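Local coordinates for ESX secretion system protein EccC (Thermomonospora curvata, PDB 4NH0) that acts as the ATPase of the type VII (ESX) secretion system, which exports proteins such as EsxA and EsxB from the cell, at residues Ser246-Asp258 with Arg517-Glu529. Sequence-based numbering, arbitrary orientation.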
ATOM      1  N   SER A 246     -51.587 -31.407 -29.849  1.00149.65           N
ATOM      2  CA  SER A 246     -51.193 -30.146 -29.235  1.00144.74           C
ATOM      3  C   SER A 246     -49.971 -29.539 -29.916  1.00156.53           C
ATOM      4  O   SER A 246     -48.837 -29.931 -29.642  1.00147.96           O
ATOM      5  CB  SER A 246     -50.915 -30.341 -27.742  1.00131.28           C
ATOM      6  OG  SER A 246     -49.834 -31.236 -27.537  1.00130.42           O
ATOM      7  N   ALA A 247     -50.210 -28.580 -30.804  1.00158.54           N
ATOM      8  CA  ALA A 247     -49.128 -27.783 -31.364  1.00146.15           C
ATOM      9  C   ALA A 247     -48.622 -26.809 -30.308  1.00143.78           C
ATOM     10  O   ALA A 247     -48.957 -26.931 -29.128  1.00141.41           O
ATOM     11  CB  ALA A 247     -49.589 -27.037 -32.601  1.00148.05           C
ATOM     12  N   ASN A 248     -47.809 -25.841 -30.722  1.00145.53           N
ATOM     13  CA  ASN A 248     -47.294 -24.874 -29.751  1.00134.75           C
ATOM     14  C   ASN A 248     -47.827 -23.468 -29.977  1.00121.78           C
ATOM     15  O   ASN A 248     -47.816 -22.938 -31.088  1.00111.76           O
ATOM     16  CB  ASN A 248     -45.752 -24.850 -29.717  1.00130.63           C
ATOM     17  CG  ASN A 248     -45.125 -26.236 -29.873  1.00130.11           C
ATOM     18  OD1 ASN A 248     -44.110 -26.393 -30.558  1.00132.18           O
ATOM     19  ND2 ASN A 248     -45.764 -27.255 -29.291  1.00134.56           N
ATOM     20  N   MET A 249     -48.267 -22.870 -28.876  1.00111.21           N
ATOM     21  CA  MET A 249     -48.985 -21.611 -28.902  1.00106.29           C
ATOM     22  C   MET A 249     -48.086 -20.462 -28.466  1.00100.15           C
ATOM     23  O   MET A 249     -47.133 -20.660 -27.713  1.00105.28           O
ATOM     24  CB  MET A 249     -50.215 -21.704 -27.998  1.00 88.78           C
ATOM     25  CG  MET A 249     -51.290 -20.681 -28.285  1.00 90.82           C
ATOM     26  SD  MET A 249     -51.929 -20.814 -29.964  1.00136.51           S
ATOM     27  CE  MET A 249     -52.596 -22.476 -29.944  1.00 99.18           C
ATOM     28  N   THR A 250     -48.390 -19.264 -28.949  1.00 98.22           N
ATOM     29  CA  THR A 250     -47.639 -18.075 -28.576  1.00 89.26           C
ATOM     30  C   THR A 250     -48.182 -17.490 -27.280  1.00 93.43           C
ATOM     31  O   THR A 250     -49.383 -17.550 -27.020  1.00 95.36           O
ATOM     32  CB  THR A 250     -47.692 -17.008 -29.678  1.00 90.25           C
ATOM     33  OG1 THR A 250     -49.058 -16.663 -29.943  1.00 98.58           O
ATOM     34  CG2 THR A 250     -47.053 -17.526 -30.953  1.00104.25           C
ATOM     35  N   LEU A 251     -47.294 -16.920 -26.472  1.00 86.40           N
ATOM     36  CA  LEU A 251     -47.685 -16.341 -25.193  1.00 72.60           C
ATOM     37  C   LEU A 251     -48.591 -15.131 -25.389  1.00 82.95           C
ATOM     38  O   LEU A 251     -49.432 -14.832 -24.540  1.00 90.84           O
ATOM     39  CB  LEU A 251     -46.445 -15.954 -24.383  1.00 71.42           C
ATOM     40  CG  LEU A 251     -46.674 -15.343 -22.999  1.00 61.57           C
ATOM     41  CD1 LEU A 251     -47.621 -16.200 -22.179  1.00 79.45           C
ATOM     42  CD2 LEU A 251     -45.353 -15.172 -22.272  1.00 59.84           C
ATOM     43  N   THR A 252     -48.427 -14.444 -26.515  1.00 87.43           N
ATOM     44  CA  THR A 252     -49.258 -13.287 -26.829  1.00 94.07           C
ATOM     45  C   THR A 252     -50.719 -13.692 -27.004  1.00102.38           C
ATOM     46  O   THR A 252     -51.626 -12.890 -26.783  1.00 94.69           O
ATOM     47  CB  THR A 252     -48.773 -12.566 -28.103  1.00 99.14           C
ATOM     48  OG1 THR A 252     -49.706 -11.537 -28.455  1.00124.41           O
ATOM     49  CG2 THR A 252     -48.654 -13.540 -29.260  1.00 93.27           C
ATOM     50  N   SER A 253     -50.940 -14.942 -27.395  1.00103.29           N
ATOM     51  CA  SER A 253     -52.287 -15.458 -27.591  1.00 95.32           C
ATOM     52  C   SER A 253     -52.985 -15.686 -26.256  1.00 89.08           C
ATOM     53  O   SER A 253     -54.152 -15.338 -26.088  1.00 95.57           O
ATOM     54  CB  SER A 253     -52.250 -16.758 -28.394  1.00100.40           C
ATOM     55  OG  SER A 253     -51.568 -16.581 -29.624  1.00103.38           O
ATOM     56  N   LEU A 254     -52.258 -16.268 -25.309  1.00 80.31           N
ATOM     57  CA  LEU A 254     -52.814 -16.593 -23.999  1.00 73.95           C
ATOM     58  C   LEU A 254     -53.075 -15.342 -23.168  1.00 81.16           C
ATOM     59  O   LEU A 254     -53.892 -15.360 -22.248  1.00 76.90           O
ATOM     60  CB  LEU A 254     -51.880 -17.539 -23.235  1.00 75.71           C
ATOM     61  CG  LEU A 254     -51.871 -19.023 -23.623  1.00 64.96           C
ATOM     62  CD1 LEU A 254     -51.169 -19.255 -24.950  1.00 82.21           C
ATOM     63  CD2 LEU A 254     -51.231 -19.863 -22.530  1.00 61.56           C
ATOM     64  N   LEU A 255     -52.378 -14.258 -23.493  1.00 79.72           N
ATOM     65  CA  LEU A 255     -52.533 -13.007 -22.761  1.00 78.41           C
ATOM     66  C   LEU A 255     -53.468 -12.042 -23.481  1.00 82.40           C
ATOM     67  O   LEU A 255     -53.512 -10.854 -23.157  1.00 94.05           O
ATOM     68  CB  LEU A 255     -51.172 -12.348 -22.534  1.00 77.25           C
ATOM     69  CG  LEU A 255     -50.281 -13.034 -21.498  1.00 71.30           C
ATOM     70  CD1 LEU A 255     -48.968 -12.291 -21.343  1.00 73.93           C
ATOM     71  CD2 LEU A 255     -51.003 -13.133 -20.166  1.00 72.75           C
ATOM     72  N   HIS A 256     -54.205 -12.564 -24.456  1.00 85.05           N
ATOM     73  CA  HIS A 256     -55.236 -11.808 -25.165  1.00 90.56           C
ATOM     74  C   HIS A 256     -54.690 -10.543 -25.821  1.00 93.32           C
ATOM     75  O   HIS A 256     -55.309  -9.482 -25.745  1.00 99.60           O
ATOM     76  CB  HIS A 256     -56.375 -11.439 -24.210  1.00100.51           C
ATOM     77  CG  HIS A 256     -56.907 -12.598 -23.423  1.00101.91           C
ATOM     78  ND1 HIS A 256     -56.720 -13.908 -23.806  1.00 98.87           N
ATOM     79  CD2 HIS A 256     -57.616 -12.639 -22.270  1.00 93.06           C
ATOM     80  CE1 HIS A 256     -57.293 -14.708 -22.924  1.00100.11           C
ATOM     81  NE2 HIS A 256     -57.843 -13.964 -21.983  1.00104.36           N
ATOM     82  N   ILE A 257     -53.533 -10.656 -26.463  1.00 89.67           N
ATOM     83  CA  ILE A 257     -52.929  -9.514 -27.140  1.00 91.58           C
ATOM     84  C   ILE A 257     -53.018  -9.664 -28.654  1.00 98.78           C
ATOM     85  O   ILE A 257     -52.348 -10.510 -29.246  1.00 93.38           O
ATOM     86  CB  ILE A 257     -51.458  -9.327 -26.734  1.00 88.75           C
ATOM     87  CG1 ILE A 257     -51.350  -9.090 -25.228  1.00 89.27           C
ATOM     88  CG2 ILE A 257     -50.839  -8.169 -27.500  1.00105.12           C
ATOM     89  CD1 ILE A 257     -49.940  -8.827 -24.749  1.00 77.74           C
ATOM     90  N   ASP A 258     -53.851  -8.835 -29.275  1.00104.44           N
ATOM     91  CA  ASP A 258     -54.051  -8.881 -30.718  1.00107.32           C
ATOM     92  C   ASP A 258     -52.817  -8.398 -31.471  1.00104.72           C
ATOM     93  O   ASP A 258     -52.296  -9.097 -32.338  1.00101.88           O
ATOM     94  CB  ASP A 258     -55.265  -8.041 -31.117  1.00103.64           C
ATOM     95  CG  ASP A 258     -56.563  -8.597 -30.569  1.00100.64           C
ATOM     96  OD1 ASP A 258     -56.687  -9.835 -30.467  1.00101.80           O
ATOM     97  OD2 ASP A 258     -57.462  -7.795 -30.240  1.00 91.58           O
ATOM     98  N   ARG A 517     -51.203 -32.337 -16.816  1.00 65.23           N
ATOM     99  CA  ARG A 517     -50.278 -32.308 -17.937  1.00 70.24           C
ATOM    100  C   ARG A 517     -50.601 -31.126 -18.831  1.00 70.82           C
ATOM    101  O   ARG A 517     -51.763 -30.883 -19.159  1.00 67.50           O
ATOM    102  CB  ARG A 517     -50.323 -33.605 -18.747  1.00 75.38           C
ATOM    103  CG  ARG A 517     -49.538 -33.509 -20.049  1.00 78.42           C
ATOM    104  CD  ARG A 517     -49.251 -34.861 -20.671  1.00 83.81           C
ATOM    105  NE  ARG A 517     -48.586 -34.710 -21.962  1.00 95.07           N
ATOM    106  CZ  ARG A 517     -48.150 -35.723 -22.705  1.00111.23           C
ATOM    107  NH1 ARG A 517     -48.306 -36.970 -22.287  1.00102.29           N
ATOM    108  NH2 ARG A 517     -47.557 -35.486 -23.867  1.00113.16           N
ATOM    109  N   PHE A 518     -49.569 -30.390 -19.216  1.00 72.45           N
ATOM    110  CA  PHE A 518     -49.746 -29.220 -20.058  1.00 64.66           C
ATOM    111  C   PHE A 518     -48.698 -29.172 -21.151  1.00 64.94           C
ATOM    112  O   PHE A 518     -47.863 -30.068 -21.268  1.00 67.67           O
ATOM    113  CB  PHE A 518     -49.674 -27.942 -19.224  1.00 65.57           C
ATOM    114  CG  PHE A 518     -48.315 -27.675 -18.639  1.00 76.65           C
ATOM    115  CD1 PHE A 518     -47.427 -26.821 -19.272  1.00 72.08           C
ATOM    116  CD2 PHE A 518     -47.926 -28.278 -17.455  1.00 65.07           C
ATOM    117  CE1 PHE A 518     -46.180 -26.577 -18.736  1.00 57.47           C
ATOM    118  CE2 PHE A 518     -46.681 -28.035 -16.914  1.00 58.09           C
ATOM    119  CZ  PHE A 518     -45.806 -27.184 -17.555  1.00 71.72           C
ATOM    120  N   LYS A 519     -48.746 -28.112 -21.945  1.00 59.48           N
ATOM    121  CA  LYS A 519     -47.706 -27.864 -22.924  1.00 72.29           C
ATOM    122  C   LYS A 519     -47.370 -26.381 -22.952  1.00 81.42           C
ATOM    123  O   LYS A 519     -48.212 -25.549 -23.289  1.00 73.51           O
ATOM    124  CB  LYS A 519     -48.130 -28.348 -24.305  1.00 70.21           C
ATOM    125  CG  LYS A 519     -46.945 -28.572 -25.195  1.00 89.99           C
ATOM    126  CD  LYS A 519     -47.289 -29.272 -26.479  1.00115.64           C
ATOM    127  CE  LYS A 519     -46.007 -29.557 -27.220  1.00115.30           C
ATOM    128  NZ  LYS A 519     -45.062 -28.422 -27.042  1.00112.12           N
ATOM    129  N   ALA A 520     -46.134 -26.059 -22.592  1.00 70.62           N
ATOM    130  CA  ALA A 520     -45.715 -24.673 -22.424  1.00 68.52           C
ATOM    131  C   ALA A 520     -45.769 -23.879 -23.723  1.00 68.94           C
ATOM    132  O   ALA A 520     -45.544 -24.416 -24.806  1.00 79.27           O
ATOM    133  CB  ALA A 520     -44.313 -24.621 -21.841  1.00 72.92           C
ATOM    134  N   ALA A 521     -46.076 -22.593 -23.599  1.00 67.92           N
ATOM    135  CA  ALA A 521     -46.045 -21.682 -24.733  1.00 71.86           C
ATOM    136  C   ALA A 521     -44.611 -21.254 -25.002  1.00 81.88           C
ATOM    137  O   ALA A 521     -43.727 -21.481 -24.177  1.00 84.41           O
ATOM    138  CB  ALA A 521     -46.925 -20.472 -24.471  1.00 72.35           C
ATOM    139  N   TYR A 522     -44.375 -20.636 -26.154  1.00 87.33           N
ATOM    140  CA  TYR A 522     -43.034 -20.182 -26.497  1.00 89.15           C
ATOM    141  C   TYR A 522     -42.992 -18.674 -26.709  1.00 85.42           C
ATOM    142  O   TYR A 522     -44.017 -18.043 -26.961  1.00 83.45           O
ATOM    143  CB  TYR A 522     -42.521 -20.906 -27.745  1.00100.33           C
ATOM    144  CG  TYR A 522     -43.318 -20.643 -29.003  1.00119.08           C
ATOM    145  CD1 TYR A 522     -42.988 -19.596 -29.854  1.00115.10           C
ATOM    146  CD2 TYR A 522     -44.394 -21.451 -29.349  1.00130.27           C
ATOM    147  CE1 TYR A 522     -43.709 -19.354 -31.006  1.00111.46           C
ATOM    148  CE2 TYR A 522     -45.123 -21.217 -30.500  1.00137.52           C
ATOM    149  CZ  TYR A 522     -44.775 -20.169 -31.325  1.00124.39           C
ATOM    150  OH  TYR A 522     -45.496 -19.932 -32.472  1.00122.30           O
ATOM    151  N   VAL A 523     -41.796 -18.105 -26.601  1.00 95.64           N
ATOM    152  CA  VAL A 523     -41.599 -16.674 -26.785  1.00 91.65           C
ATOM    153  C   VAL A 523     -40.405 -16.405 -27.695  1.00 91.93           C
ATOM    154  O   VAL A 523     -40.126 -15.260 -28.047  1.00 91.80           O
ATOM    155  CB  VAL A 523     -41.378 -15.954 -25.441  1.00 84.44           C
ATOM    156  CG1 VAL A 523     -42.651 -15.968 -24.614  1.00 72.94           C
ATOM    157  CG2 VAL A 523     -40.233 -16.597 -24.678  1.00 81.87           C
ATOM    158  N   SER A 524     -39.707 -17.471 -28.073  1.00 88.89           N
ATOM    159  CA  SER A 524     -38.501 -17.350 -28.883  1.00 95.72           C
ATOM    160  C   SER A 524     -38.784 -17.582 -30.363  1.00 97.06           C
ATOM    161  O   SER A 524     -37.893 -17.967 -31.120  1.00 94.63           O
ATOM    162  CB  SER A 524     -37.437 -18.334 -28.394  1.00 96.18           C
ATOM    163  OG  SER A 524     -37.125 -18.108 -27.031  1.00 86.45           O
ATOM    164  N   GLY A 525     -40.026 -17.345 -30.770  1.00100.86           N
ATOM    165  CA  GLY A 525     -40.413 -17.503 -32.160  1.00102.10           C
ATOM    166  C   GLY A 525     -41.021 -16.237 -32.728  1.00117.38           C
ATOM    167  O   GLY A 525     -41.152 -15.239 -32.023  1.00127.62           O
ATOM    168  N   PRO A 526     -41.384 -16.264 -34.019  1.00110.58           N
ATOM    169  CA  PRO A 526     -42.059 -15.146 -34.682  1.00108.21           C
ATOM    170  C   PRO A 526     -43.576 -15.290 -34.618  1.00115.08           C
ATOM    171  O   PRO A 526     -44.064 -16.248 -34.022  1.00121.22           O
ATOM    172  CB  PRO A 526     -41.561 -15.259 -36.118  1.00113.98           C
ATOM    173  CG  PRO A 526     -41.427 -16.741 -36.318  1.00112.95           C
ATOM    174  CD  PRO A 526     -41.036 -17.331 -34.975  1.00101.47           C
ATOM    175  N   VAL A 527     -44.309 -14.349 -35.208  1.00122.21           N
ATOM    176  CA  VAL A 527     -45.758 -14.486 -35.359  1.00135.28           C
ATOM    177  C   VAL A 527     -46.129 -14.249 -36.825  1.00146.36           C
ATOM    178  O   VAL A 527     -45.434 -13.528 -37.543  1.00152.08           O
ATOM    179  CB  VAL A 527     -46.543 -13.527 -34.418  1.00129.28           C
ATOM    180  CG1 VAL A 527     -45.637 -12.974 -33.327  1.00122.24           C
ATOM    181  CG2 VAL A 527     -47.204 -12.391 -35.193  1.00134.49           C
ATOM    182  N   ASP A 528     -47.224 -14.862 -37.263  1.00144.17           N
ATOM    183  CA  ASP A 528     -47.498 -15.014 -38.689  1.00138.51           C
ATOM    184  C   ASP A 528     -48.651 -14.154 -39.208  1.00135.13           C
ATOM    185  O   ASP A 528     -49.359 -13.509 -38.439  1.00129.39           O
ATOM    186  CB  ASP A 528     -47.792 -16.484 -38.987  1.00139.55           C
ATOM    187  CG  ASP A 528     -46.785 -17.417 -38.345  1.00147.57           C
ATOM    188  OD1 ASP A 528     -46.004 -18.058 -39.079  1.00153.57           O
ATOM    189  OD2 ASP A 528     -46.763 -17.491 -37.099  1.00145.97           O
ATOM    190  N   GLU A 529     -48.817 -14.154 -40.528  1.00136.09           N
ATOM    191  CA  GLU A 529     -49.933 -13.486 -41.189  1.00119.63           C
ATOM    192  C   GLU A 529     -50.302 -14.270 -42.451  1.00115.67           C
ATOM    193  O   GLU A 529     -49.458 -14.956 -43.025  1.00121.31           O
ATOM    194  CB  GLU A 529     -49.585 -12.027 -41.522  1.00117.83           C
ATOM    195  CG  GLU A 529     -49.325 -11.705 -42.999  1.00120.85           C
ATOM    196  CD  GLU A 529     -48.034 -12.299 -43.549  1.00133.35           C
ATOM    197  OE1 GLU A 529     -47.289 -12.950 -42.788  1.00146.07           O
ATOM    198  OE2 GLU A 529     -47.765 -12.107 -44.755  1.00119.43           O
TER
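T250 and Y522 form a single parallel beta bridge, with bonds to M249 O and from L251 N, that ties the start of the modelled chain to the residues just after strand 518-520 in the P-loop NTPase fold of the first FtsK domain. Y522 N donates to M249 O at 3.2 Å, with an N-H...O angle of 159°. The return bond, L251 N to Y522 O, is weak at 3.5 Å.

The Y522 ring packs against T250 and N248. With CG set between its own backbone N and carbonyl carbon (chi1 63°), the ring lies alongside T250, whose CA sits over one face while CG2 comes 3.5 Å from Y522 CZ. N248 meets the ring at its edge, N248 O lying near the ring plane and N248 CB 3.7 Å from Y522 CD2. An alanine here could keep both backbone bonds but would probably leave the T250 methyl and N248 CB without the ring they pack on, letting segment 246-250 shift.

On the inner side, L251 CD2 meets V523 CG1 at 3.7 Å, the two side chains running side by side, and A521 CB lies 3.3 Å from M249 O and 4.4 Å from L254 CD1. Toward the chain start, the aliphatic part of K519 passes S246, and its NZ bonds to P503 O. T250 is also the N-cap of helix 251-254. L251 and V523 both press on helix 317-329, which begins at the predicted P-loop of the first FtsK domain; there E319 takes V523 N on OE2 and S524 OG on OE1.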